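Local coordinates for protein sulfate adenylyltransferase (Allochromatium vinosum, PDB 4DNX) that catalyses the transfer of an adenylyl group from ATP to sulfate, giving adenosine 5'-phosphosulfate and diphosphate, at residues 141-146 and 302-307; 278-283 and 296-301; 371-376 and 386-391; 196-201 and 210-215. One frame throughout, in Å; residues are numbered along the deposited sequence.

Contact 1. Residues 141-146 and 302-307; sequences PKHPGV and GDYYGP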
# COMPACT_ATOMS: atom_id res chain seq x y z
N PRO A 141 -7.52 -33.05 18.87
CA PRO A 141 -6.27 -32.77 18.16
C PRO A 141 -6.36 -32.81 16.62
O PRO A 141 -5.42 -32.38 15.95
CB PRO A 141 -5.30 -33.86 18.65
CG PRO A 141 -6.10 -34.77 19.54
CD PRO A 141 -7.55 -34.44 19.38
N LYS A 142 -7.45 -33.32 16.06
CA LYS A 142 -7.72 -33.23 14.61
C LYS A 142 -8.04 -31.78 14.17
O LYS A 142 -8.09 -31.48 12.97
CB LYS A 142 -8.88 -34.17 14.18
CG LYS A 142 -8.56 -35.71 14.20
CD LYS A 142 -9.84 -36.58 14.02
CE LYS A 142 -10.57 -36.78 15.36
NZ LYS A 142 -11.85 -37.56 15.33
N HIS A 143 -8.30 -30.89 15.11
CA HIS A 143 -8.68 -29.54 14.73
C HIS A 143 -7.37 -28.79 14.44
O HIS A 143 -6.45 -28.77 15.27
CB HIS A 143 -9.48 -28.91 15.87
CG HIS A 143 -9.98 -27.53 15.58
ND1 HIS A 143 -9.14 -26.47 15.31
CD2 HIS A 143 -11.24 -27.05 15.55
CE1 HIS A 143 -9.86 -25.38 15.12
NE2 HIS A 143 -11.14 -25.70 15.28
N PRO A 144 -7.24 -28.23 13.24
CA PRO A 144 -5.93 -27.67 12.88
C PRO A 144 -5.54 -26.45 13.72
O PRO A 144 -4.36 -26.20 13.92
CB PRO A 144 -6.09 -27.31 11.39
CG PRO A 144 -7.58 -27.08 11.21
CD PRO A 144 -8.25 -28.02 12.17
N GLY A 145 -6.53 -25.71 14.21
CA GLY A 145 -6.24 -24.53 15.01
C GLY A 145 -5.79 -24.99 16.41
O GLY A 145 -4.91 -24.39 16.98
N VAL A 146 -6.44 -26.00 16.95
CA VAL A 146 -6.03 -26.63 18.22
C VAL A 146 -4.56 -27.10 18.11
O VAL A 146 -3.75 -26.84 19.04
CB VAL A 146 -6.96 -27.83 18.55
CG1 VAL A 146 -6.37 -28.73 19.64
CG2 VAL A 146 -8.36 -27.32 18.99
N GLY A 302 -14.26 -28.90 9.63
CA GLY A 302 -14.80 -30.19 10.08
C GLY A 302 -16.27 -30.08 10.46
O GLY A 302 -17.04 -29.38 9.79
N ASP A 303 -16.63 -30.70 11.58
CA ASP A 303 -18.02 -30.72 12.02
C ASP A 303 -18.24 -30.10 13.41
O ASP A 303 -19.22 -30.39 14.07
CB ASP A 303 -18.56 -32.17 11.97
CG ASP A 303 -19.80 -32.29 11.12
OD1 ASP A 303 -19.89 -31.60 10.07
OD2 ASP A 303 -20.70 -33.08 11.51
N TYR A 304 -17.32 -29.25 13.85
CA TYR A 304 -17.33 -28.77 15.23
C TYR A 304 -18.41 -27.74 15.54
O TYR A 304 -18.83 -27.65 16.68
CB TYR A 304 -15.98 -28.17 15.63
CG TYR A 304 -14.85 -29.12 15.41
CD1 TYR A 304 -14.62 -30.18 16.31
CD2 TYR A 304 -14.03 -29.01 14.29
CE1 TYR A 304 -13.59 -31.07 16.09
CE2 TYR A 304 -12.99 -29.91 14.06
CZ TYR A 304 -12.77 -30.92 14.97
OH TYR A 304 -11.75 -31.81 14.77
N TYR A 305 -18.84 -26.97 14.53
CA TYR A 305 -19.75 -25.86 14.75
C TYR A 305 -21.08 -26.01 14.00
O TYR A 305 -21.15 -26.63 12.93
CB TYR A 305 -19.07 -24.53 14.38
CG TYR A 305 -17.63 -24.45 14.84
CD1 TYR A 305 -17.31 -24.50 16.21
CD2 TYR A 305 -16.59 -24.38 13.92
CE1 TYR A 305 -15.97 -24.45 16.65
CE2 TYR A 305 -15.24 -24.32 14.36
CZ TYR A 305 -14.96 -24.38 15.73
OH TYR A 305 -13.66 -24.35 16.16
N GLY A 306 -22.14 -25.50 14.59
CA GLY A 306 -23.43 -25.47 13.90
C GLY A 306 -23.37 -24.44 12.76
O GLY A 306 -22.60 -23.48 12.83
N PRO A 307 -24.18 -24.64 11.71
CA PRO A 307 -24.10 -23.80 10.49
C PRO A 307 -24.25 -22.28 10.73
O PRO A 307 -23.63 -21.48 10.02
CB PRO A 307 -25.25 -24.32 9.61
CG PRO A 307 -26.10 -25.17 10.48
CD PRO A 307 -25.19 -25.71 11.58
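At the start of helix 144-149, the N-cap residue His143 of the PUA-like region meets Tyr304 and Tyr305, which lie in the loop before helix 309-316 of the ATP-sulfurylase region. The imidazole works with both nitrogens. On the helix side His143 ND1 accepts from two amides of the first turn, Gly145 N at 2.9 Å and Val146 N at 3.2 Å; the latter bond is fairly straight (162°) although the amide stands well out of the ring plane. ND1 is thus an acceptor, and His143 NE2 is left to donate to Tyr305 OH at 3.0 Å, the hydroxyl lying only somewhat tilted from that plane. Tyr305 OH also bonds to Tyr136 O, so one phenol ties the cap to helix 125-136. With CG anti to the backbone N (chi1 -178°), the ring of His143 reaches across to Tyr304 and sets its CD2 against one face of that phenol, 3.6 Å from Tyr304 CD2. The two planes meet at 48°, an oblique aromatic pair. Nearer the surface, Tyr304 OH comes within 3.8 Å of Lys142 CB and makes a weak hydrogen bond to Asp140. Replacing His143 by alanine would probably leave the first-turn amides uncapped and Tyr305 OH without its imidazole donor. The arrangement is that of a side-chain N-cap whose second nitrogen binds the facing loop, joining the PUA-like and ATP-sulfurylase regions.

Contact 2. Residues 278-283 and 296-301; sequences VLHAYF and RDHAGV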
# COMPACT_ATOMS: atom_id res chain seq x y z
N VAL A 278 -16.16 -13.38 15.78
CA VAL A 278 -16.12 -12.19 16.63
C VAL A 278 -14.82 -11.38 16.42
O VAL A 278 -14.85 -10.12 16.39
CB VAL A 278 -16.30 -12.56 18.13
CG1 VAL A 278 -16.28 -11.30 18.98
CG2 VAL A 278 -17.65 -13.32 18.28
N LEU A 279 -13.70 -12.09 16.32
CA LEU A 279 -12.43 -11.42 16.01
C LEU A 279 -12.51 -10.66 14.67
O LEU A 279 -12.07 -9.50 14.57
CB LEU A 279 -11.31 -12.46 15.97
CG LEU A 279 -9.94 -11.83 15.74
CD1 LEU A 279 -9.57 -10.89 16.92
CD2 LEU A 279 -8.88 -12.97 15.57
N HIS A 280 -13.07 -11.33 13.64
CA HIS A 280 -13.32 -10.70 12.32
C HIS A 280 -14.14 -9.43 12.42
O HIS A 280 -13.75 -8.44 11.82
CB HIS A 280 -14.04 -11.67 11.40
CG HIS A 280 -13.20 -12.79 10.90
ND1 HIS A 280 -13.74 -13.86 10.20
CD2 HIS A 280 -11.87 -13.03 10.99
CE1 HIS A 280 -12.77 -14.70 9.87
NE2 HIS A 280 -11.62 -14.22 10.33
N ALA A 281 -15.23 -9.46 13.19
CA ALA A 281 -16.06 -8.26 13.39
C ALA A 281 -15.25 -7.15 14.07
O ALA A 281 -15.30 -5.96 13.68
CB ALA A 281 -17.35 -8.60 14.15
N TYR A 282 -14.45 -7.55 15.06
CA TYR A 282 -13.64 -6.58 15.80
C TYR A 282 -12.70 -5.81 14.87
O TYR A 282 -12.72 -4.55 14.87
CB TYR A 282 -12.85 -7.36 16.83
CG TYR A 282 -12.03 -6.48 17.78
CD1 TYR A 282 -10.84 -5.89 17.36
CD2 TYR A 282 -12.46 -6.30 19.08
CE1 TYR A 282 -10.11 -5.05 18.25
CE2 TYR A 282 -11.76 -5.51 19.99
CZ TYR A 282 -10.58 -4.88 19.55
OH TYR A 282 -9.90 -4.08 20.45
N PHE A 283 -11.90 -6.52 14.07
CA PHE A 283 -10.94 -5.79 13.23
C PHE A 283 -11.55 -5.07 12.03
O PHE A 283 -11.00 -4.06 11.56
CB PHE A 283 -9.64 -6.57 12.92
CG PHE A 283 -9.77 -7.78 12.03
CD1 PHE A 283 -9.81 -7.65 10.64
CD2 PHE A 283 -9.63 -9.06 12.60
CE1 PHE A 283 -9.83 -8.83 9.80
CE2 PHE A 283 -9.64 -10.23 11.81
CZ PHE A 283 -9.73 -10.12 10.40
N ARG A 296 -23.11 -19.10 6.19
CA ARG A 296 -23.13 -20.43 6.82
C ARG A 296 -21.72 -20.94 7.06
O ARG A 296 -20.84 -20.77 6.19
CB ARG A 296 -23.86 -21.37 5.86
CG ARG A 296 -24.06 -22.78 6.35
CD ARG A 296 -24.78 -23.59 5.27
NE ARG A 296 -26.18 -23.20 5.15
CZ ARG A 296 -27.20 -23.85 5.71
NH1 ARG A 296 -26.99 -24.93 6.45
NH2 ARG A 296 -28.43 -23.41 5.54
N ASP A 297 -21.49 -21.53 8.24
CA ASP A 297 -20.20 -22.13 8.57
C ASP A 297 -19.03 -21.18 8.51
O ASP A 297 -17.91 -21.55 8.18
CB ASP A 297 -19.97 -23.40 7.73
CG ASP A 297 -20.95 -24.52 8.11
OD1 ASP A 297 -21.69 -25.04 7.22
OD2 ASP A 297 -20.99 -24.89 9.33
N HIS A 298 -19.27 -19.90 8.81
CA HIS A 298 -18.22 -18.91 8.73
C HIS A 298 -17.00 -19.29 9.58
O HIS A 298 -17.17 -19.61 10.75
CB HIS A 298 -18.79 -17.55 9.14
CG HIS A 298 -17.81 -16.43 8.97
ND1 HIS A 298 -17.71 -15.70 7.79
CD2 HIS A 298 -16.88 -15.92 9.81
CE1 HIS A 298 -16.78 -14.77 7.94
NE2 HIS A 298 -16.25 -14.89 9.14
N ALA A 299 -15.82 -19.26 8.96
CA ALA A 299 -14.51 -19.56 9.60
C ALA A 299 -14.43 -20.97 10.19
O ALA A 299 -13.57 -21.25 11.06
CB ALA A 299 -14.19 -18.50 10.67
N GLY A 300 -15.28 -21.86 9.72
CA GLY A 300 -15.40 -23.22 10.28
C GLY A 300 -14.41 -24.22 9.70
O GLY A 300 -13.64 -23.90 8.77
N VAL A 301 -14.39 -25.39 10.31
CA VAL A 301 -13.62 -26.56 9.85
C VAL A 301 -14.36 -27.79 10.36
O VAL A 301 -15.04 -27.71 11.40
CB VAL A 301 -12.14 -26.50 10.36
CG1 VAL A 301 -12.05 -26.57 11.86
CG2 VAL A 301 -11.26 -27.53 9.68
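His280 and His298 meet nitrogen to nitrogen: His280 ND1 lies 2.9 Å from His298 NE2, and the hydrogen bond between them, at 154°, could be donated by either ring. Each nitrogen sits at the edge of the other imidazole and near its plane, yet the planes are almost perpendicular (86°), so the rings touch rim to rim and neither covers a face of the other. Histidine suits both places because a nitrogen at the ring's edge can either donate or accept a hydrogen bond. Beside this bond, the methyl CB of Ala299 approaches His280 CE1 at 4.1 Å, a slight apolar contact. Losing the imidazole of His280 to a leucine would probably leave His298 NE2 without this partner and its ring freer to turn. His298 and Ala299 belong to the sequence Arg-Asp-His-Ala-Gly, a signature of ATP sulfurylases that in relatives borders the nucleotide site, and they are the two central residues of a type II beta turn from Asp297 to Gly300. The turn is closed by Gly300 N bonding to Asp297 O at 3.1 Å. Ala299 takes the positive-phi corner, a backbone conformation most easily adopted by glycine, here filled by a residue with only a methyl, and its backbone is tied to Gly273. On the other side of the bond, His280 projects from helix 274-287 with CG anti to its carbonyl carbon (chi1 -73°), which carries ND1 toward the loop. Farther out, the His298 ring meets that of Phe292, and its side chain also touches Ala277 and Ala310.

Contact 3. Residues 371-376 and 386-391; sequences GEAPPP and ILMDYY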
# COMPACT_ATOMS: atom_id res chain seq x y z
N GLY A 371 -11.69 -25.54 -19.51
CA GLY A 371 -11.84 -24.55 -20.57
C GLY A 371 -13.29 -24.34 -21.04
O GLY A 371 -13.53 -23.99 -22.19
N GLU A 372 -14.24 -24.55 -20.14
CA GLU A 372 -15.65 -24.31 -20.46
C GLU A 372 -16.14 -23.18 -19.58
O GLU A 372 -16.00 -23.23 -18.35
CB GLU A 372 -16.50 -25.55 -20.22
CG GLU A 372 -17.98 -25.21 -20.03
CD GLU A 372 -18.90 -26.42 -20.04
OE1 GLU A 372 -18.51 -27.47 -19.51
OE2 GLU A 372 -20.03 -26.31 -20.57
N ALA A 373 -16.67 -22.13 -20.19
CA ALA A 373 -17.18 -21.05 -19.37
C ALA A 373 -18.47 -21.53 -18.71
O ALA A 373 -19.33 -22.12 -19.38
CB ALA A 373 -17.45 -19.79 -20.21
N PRO A 374 -18.64 -21.27 -17.42
CA PRO A 374 -19.91 -21.60 -16.78
C PRO A 374 -21.02 -20.74 -17.38
O PRO A 374 -20.72 -19.75 -18.07
CB PRO A 374 -19.68 -21.27 -15.29
CG PRO A 374 -18.17 -21.34 -15.13
CD PRO A 374 -17.63 -20.79 -16.44
N PRO A 375 -22.27 -21.11 -17.12
CA PRO A 375 -23.38 -20.31 -17.60
C PRO A 375 -23.29 -18.90 -17.04
O PRO A 375 -22.70 -18.70 -15.95
CB PRO A 375 -24.61 -21.06 -17.08
CG PRO A 375 -24.16 -22.45 -16.86
CD PRO A 375 -22.73 -22.34 -16.45
N PRO A 376 -23.79 -17.90 -17.77
CA PRO A 376 -23.66 -16.51 -17.28
C PRO A 376 -24.46 -16.23 -16.00
O PRO A 376 -24.23 -15.21 -15.35
CB PRO A 376 -24.17 -15.65 -18.45
CG PRO A 376 -25.02 -16.59 -19.27
CD PRO A 376 -24.41 -17.96 -19.11
N ILE A 386 -10.33 -14.93 -17.62
CA ILE A 386 -9.08 -14.75 -16.84
C ILE A 386 -8.65 -16.10 -16.23
O ILE A 386 -7.49 -16.53 -16.37
CB ILE A 386 -9.23 -13.67 -15.80
CG1 ILE A 386 -9.17 -12.30 -16.47
CG2 ILE A 386 -8.16 -13.79 -14.64
CD1 ILE A 386 -9.59 -11.17 -15.55
N LEU A 387 -9.62 -16.77 -15.61
CA LEU A 387 -9.36 -18.09 -15.00
C LEU A 387 -9.05 -19.18 -16.05
O LEU A 387 -8.13 -20.00 -15.87
CB LEU A 387 -10.51 -18.49 -14.07
CG LEU A 387 -10.54 -17.54 -12.84
CD1 LEU A 387 -11.81 -17.67 -12.07
CD2 LEU A 387 -9.30 -17.81 -11.94
N MET A 388 -9.79 -19.20 -17.16
CA MET A 388 -9.55 -20.23 -18.19
C MET A 388 -8.17 -20.07 -18.80
O MET A 388 -7.50 -21.06 -19.11
CB MET A 388 -10.61 -20.20 -19.29
CG MET A 388 -11.88 -20.81 -18.77
SD MET A 388 -13.15 -20.99 -19.99
CE MET A 388 -13.55 -19.25 -20.20
N ASP A 389 -7.74 -18.81 -18.94
CA ASP A 389 -6.45 -18.52 -19.54
C ASP A 389 -5.36 -19.01 -18.60
O ASP A 389 -4.38 -19.62 -19.08
CB ASP A 389 -6.28 -17.02 -19.83
CG ASP A 389 -7.01 -16.57 -21.10
OD1 ASP A 389 -7.61 -17.41 -21.80
OD2 ASP A 389 -7.02 -15.35 -21.37
N TYR A 390 -5.57 -18.79 -17.30
CA TYR A 390 -4.67 -19.27 -16.27
C TYR A 390 -4.57 -20.81 -16.33
O TYR A 390 -3.46 -21.34 -16.44
CB TYR A 390 -5.08 -18.81 -14.88
CG TYR A 390 -4.43 -19.63 -13.80
CD1 TYR A 390 -3.05 -19.57 -13.60
CD2 TYR A 390 -5.19 -20.52 -13.03
CE1 TYR A 390 -2.43 -20.34 -12.62
CE2 TYR A 390 -4.58 -21.31 -12.04
CZ TYR A 390 -3.20 -21.20 -11.85
OH TYR A 390 -2.58 -21.96 -10.87
N TYR A 391 -5.70 -21.51 -16.25
CA TYR A 391 -5.63 -22.99 -16.26
C TYR A 391 -4.99 -23.55 -17.51
O TYR A 391 -4.24 -24.56 -17.46
CB TYR A 391 -7.01 -23.63 -16.04
CG TYR A 391 -7.54 -23.48 -14.65
CD1 TYR A 391 -6.85 -24.03 -13.53
CD2 TYR A 391 -8.75 -22.82 -14.42
CE1 TYR A 391 -7.36 -23.89 -12.24
CE2 TYR A 391 -9.25 -22.65 -13.13
CZ TYR A 391 -8.56 -23.19 -12.04
OH TYR A 391 -9.04 -23.07 -10.78
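Met388, on helix 381-393, meets the backbone of Gly371 to Ala373 almost entirely through its sulfur and terminal methyl. The sulfur-to-backbone contacts are the closer set. Met388 SD lies 3.5 Å from Gly371 C and 3.7 Å from both Glu372 N and Ala373 N. No hydrogen bond crosses between the two segments, so these are van der Waals contacts of a large, polarisable atom with flat peptide groups. The apolar contact comes next along the side chain: Met388 CE touches the methyl Ala373 CB at 3.9 Å. An extended chi2 followed by a bend at the thioether (chi3 -70°) turns that methyl along the loop toward Ala373, and the flexibility of methionine lets it follow an irregular backbone. Gly371 is the Schellman residue that ends helix 361-369. Its positive phi (73°) favours glycine, which lets the chain leave the helix and change direction; the chain then runs through Ala373 and three prolines, so that helix 381-393 follows helix 361-369 across a short proline-rich connection at the C-terminal end of the protein. Apolar packing between the helices themselves continues beside Met388, where Leu387 and Tyr391 both lean on Leu368. Ile386 and Leu387 reach a third helix at Val242. The charged side chains take no part: Asp389 pairs with Arg392 within its own helix, while Glu372 starts out away from Met388.

Contact 4. Residues 196-201 and 210-215; sequences VAFQTR and ELCKMA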
# COMPACT_ATOMS: atom_id res chain seq x y z
N VAL A 196 -20.07 -2.07 3.77
CA VAL A 196 -20.13 -3.53 4.04
C VAL A 196 -18.74 -4.13 3.86
O VAL A 196 -18.04 -3.75 2.92
CB VAL A 196 -21.08 -4.18 3.01
CG1 VAL A 196 -21.01 -5.74 3.08
CG2 VAL A 196 -22.52 -3.67 3.19
N ALA A 197 -18.30 -5.05 4.73
CA ALA A 197 -17.02 -5.73 4.51
C ALA A 197 -17.31 -7.19 4.15
O ALA A 197 -18.26 -7.81 4.73
CB ALA A 197 -16.16 -5.68 5.82
N PHE A 198 -16.53 -7.73 3.21
CA PHE A 198 -16.66 -9.12 2.76
C PHE A 198 -15.28 -9.73 2.68
O PHE A 198 -14.45 -9.21 1.96
CB PHE A 198 -17.34 -9.18 1.36
CG PHE A 198 -17.45 -10.59 0.80
CD1 PHE A 198 -18.37 -11.49 1.35
CD2 PHE A 198 -16.62 -11.01 -0.26
CE1 PHE A 198 -18.48 -12.81 0.83
CE2 PHE A 198 -16.75 -12.35 -0.79
CZ PHE A 198 -17.65 -13.19 -0.24
N GLN A 199 -15.07 -10.87 3.36
CA GLN A 199 -13.78 -11.58 3.33
C GLN A 199 -13.76 -12.63 2.21
O GLN A 199 -14.73 -13.38 2.05
CB GLN A 199 -13.53 -12.29 4.68
CG GLN A 199 -12.25 -13.11 4.71
CD GLN A 199 -11.86 -13.57 6.11
OE1 GLN A 199 -12.02 -12.84 7.09
NE2 GLN A 199 -11.36 -14.81 6.21
N THR A 200 -12.66 -12.74 1.48
CA THR A 200 -12.50 -13.88 0.56
C THR A 200 -11.04 -14.20 0.39
O THR A 200 -10.21 -13.36 0.66
CB THR A 200 -13.13 -13.60 -0.83
OG1 THR A 200 -13.16 -14.84 -1.57
CG2 THR A 200 -12.36 -12.53 -1.58
N ARG A 201 -10.72 -15.45 -0.02
CA ARG A 201 -9.33 -15.69 -0.45
C ARG A 201 -9.25 -16.18 -1.88
O ARG A 201 -8.14 -16.39 -2.41
CB ARG A 201 -8.55 -16.62 0.52
CG ARG A 201 -9.12 -17.96 0.71
CD ARG A 201 -8.28 -18.74 1.76
NE ARG A 201 -8.93 -20.00 2.10
CZ ARG A 201 -9.93 -20.14 2.99
NH1 ARG A 201 -10.41 -19.09 3.64
NH2 ARG A 201 -10.44 -21.34 3.22
N GLU A 210 -23.17 -11.15 -6.03
CA GLU A 210 -24.55 -10.80 -5.73
C GLU A 210 -24.82 -10.76 -4.22
O GLU A 210 -25.65 -9.99 -3.77
CB GLU A 210 -25.52 -11.75 -6.46
CG GLU A 210 -25.41 -11.67 -8.01
CD GLU A 210 -25.78 -10.30 -8.58
OE1 GLU A 210 -25.29 -10.00 -9.70
OE2 GLU A 210 -26.55 -9.54 -7.93
N LEU A 211 -24.11 -11.58 -3.44
CA LEU A 211 -24.25 -11.52 -2.00
C LEU A 211 -23.81 -10.17 -1.47
O LEU A 211 -24.50 -9.59 -0.63
CB LEU A 211 -23.39 -12.58 -1.33
CG LEU A 211 -23.57 -12.71 0.17
CD1 LEU A 211 -25.02 -13.07 0.49
CD2 LEU A 211 -22.62 -13.80 0.62
N CYS A 212 -22.68 -9.67 -1.99
CA CYS A 212 -22.21 -8.31 -1.62
C CYS A 212 -23.25 -7.26 -1.99
O CYS A 212 -23.56 -6.38 -1.17
CB CYS A 212 -20.88 -7.98 -2.29
SG CYS A 212 -19.51 -8.89 -1.55
N LYS A 213 -23.83 -7.39 -3.18
CA LYS A 213 -24.86 -6.42 -3.65
C LYS A 213 -26.13 -6.47 -2.83
O LYS A 213 -26.70 -5.39 -2.50
CB LYS A 213 -25.14 -6.63 -5.15
CG LYS A 213 -23.94 -6.20 -5.99
CD LYS A 213 -24.15 -6.51 -7.48
CE LYS A 213 -23.08 -5.91 -8.33
NZ LYS A 213 -23.36 -6.42 -9.75
N MET A 214 -26.59 -7.69 -2.49
CA MET A 214 -27.75 -7.87 -1.57
C MET A 214 -27.52 -7.21 -0.22
O MET A 214 -28.41 -6.52 0.31
CB MET A 214 -28.03 -9.37 -1.32
CG MET A 214 -28.72 -10.02 -2.46
SD MET A 214 -28.93 -11.79 -2.02
CE MET A 214 -27.92 -12.57 -3.28
N ALA A 215 -26.33 -7.42 0.34
CA ALA A 215 -25.98 -6.81 1.62
C ALA A 215 -25.98 -5.28 1.50
O ALA A 215 -26.60 -4.58 2.35
CB ALA A 215 -24.64 -7.32 2.15
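Phe198 and Cys212 form the tight centre where strand 195-200 packs against helix 206-219 in the first beta-alpha-beta unit of the Rossmann-like domain. The short segments run nearly antiparallel, at 159°, with their axes 9.3 Å apart, as expected when a chain leaves a parallel sheet and returns along its face. Cys212 SG presses on the root of the benzyl group, 3.6 Å from both CB and CG of Phe198. It stands 4.0 Å from the ring centroid, leaning 30° off the normal: an oblique sulfur-aromatic contact. Phe198 has CG anti to the backbone N (chi1 177°), which brings the ring up beside the sulfur, and cysteine is slim enough to fit between strand and helix here. Ile293 of the adjacent strand touches Phe198, Leu211 and Ala215, so the core continues across the sheet. The other side of the helix makes no contact with the strand. There Glu210 and Lys213 carry charge to the partly exposed side, while Met214 lies against Met344 of strand 341-344; Lys213 pairs with Glu209 and its ammonium group meets the Phe255 ring in a cation-pi contact. Within the core, the ends of the contact are also slacker than its middle. Val196 CG1 lies 4.1 Å from Ala215 CB, alanine being small enough to bring the helix near the strand, and Leu211 CD2 lies 4.3 Å from Phe198 CE1.

Contacts 1 and 2 share one continuous loop, 296-307: contact 2 fixes its beginning to helix 274-287, and contact 1 joins its later part to the PUA-like region. Their centres are 13 Å apart, and they touch at several points: Pro307 O lies 2.8 Å from Asp297 N, a probable hydrogen bond, and Val301 CG1 packs 3.6 Å from His143 NE2. Contact 4 adjoins contact 2 through Gln199 OE1, 3.4 Å from His280 CE1. Gln199 begins the Gln-Thr-Arg-Asn sequence which, with the loop of contact 2, probably borders the nucleotide pocket, as in related ATP sulfurylases. Contact 3 is peripheral, its nearest atoms about 8 Å from contact 4 and about 20 Å from contact 2.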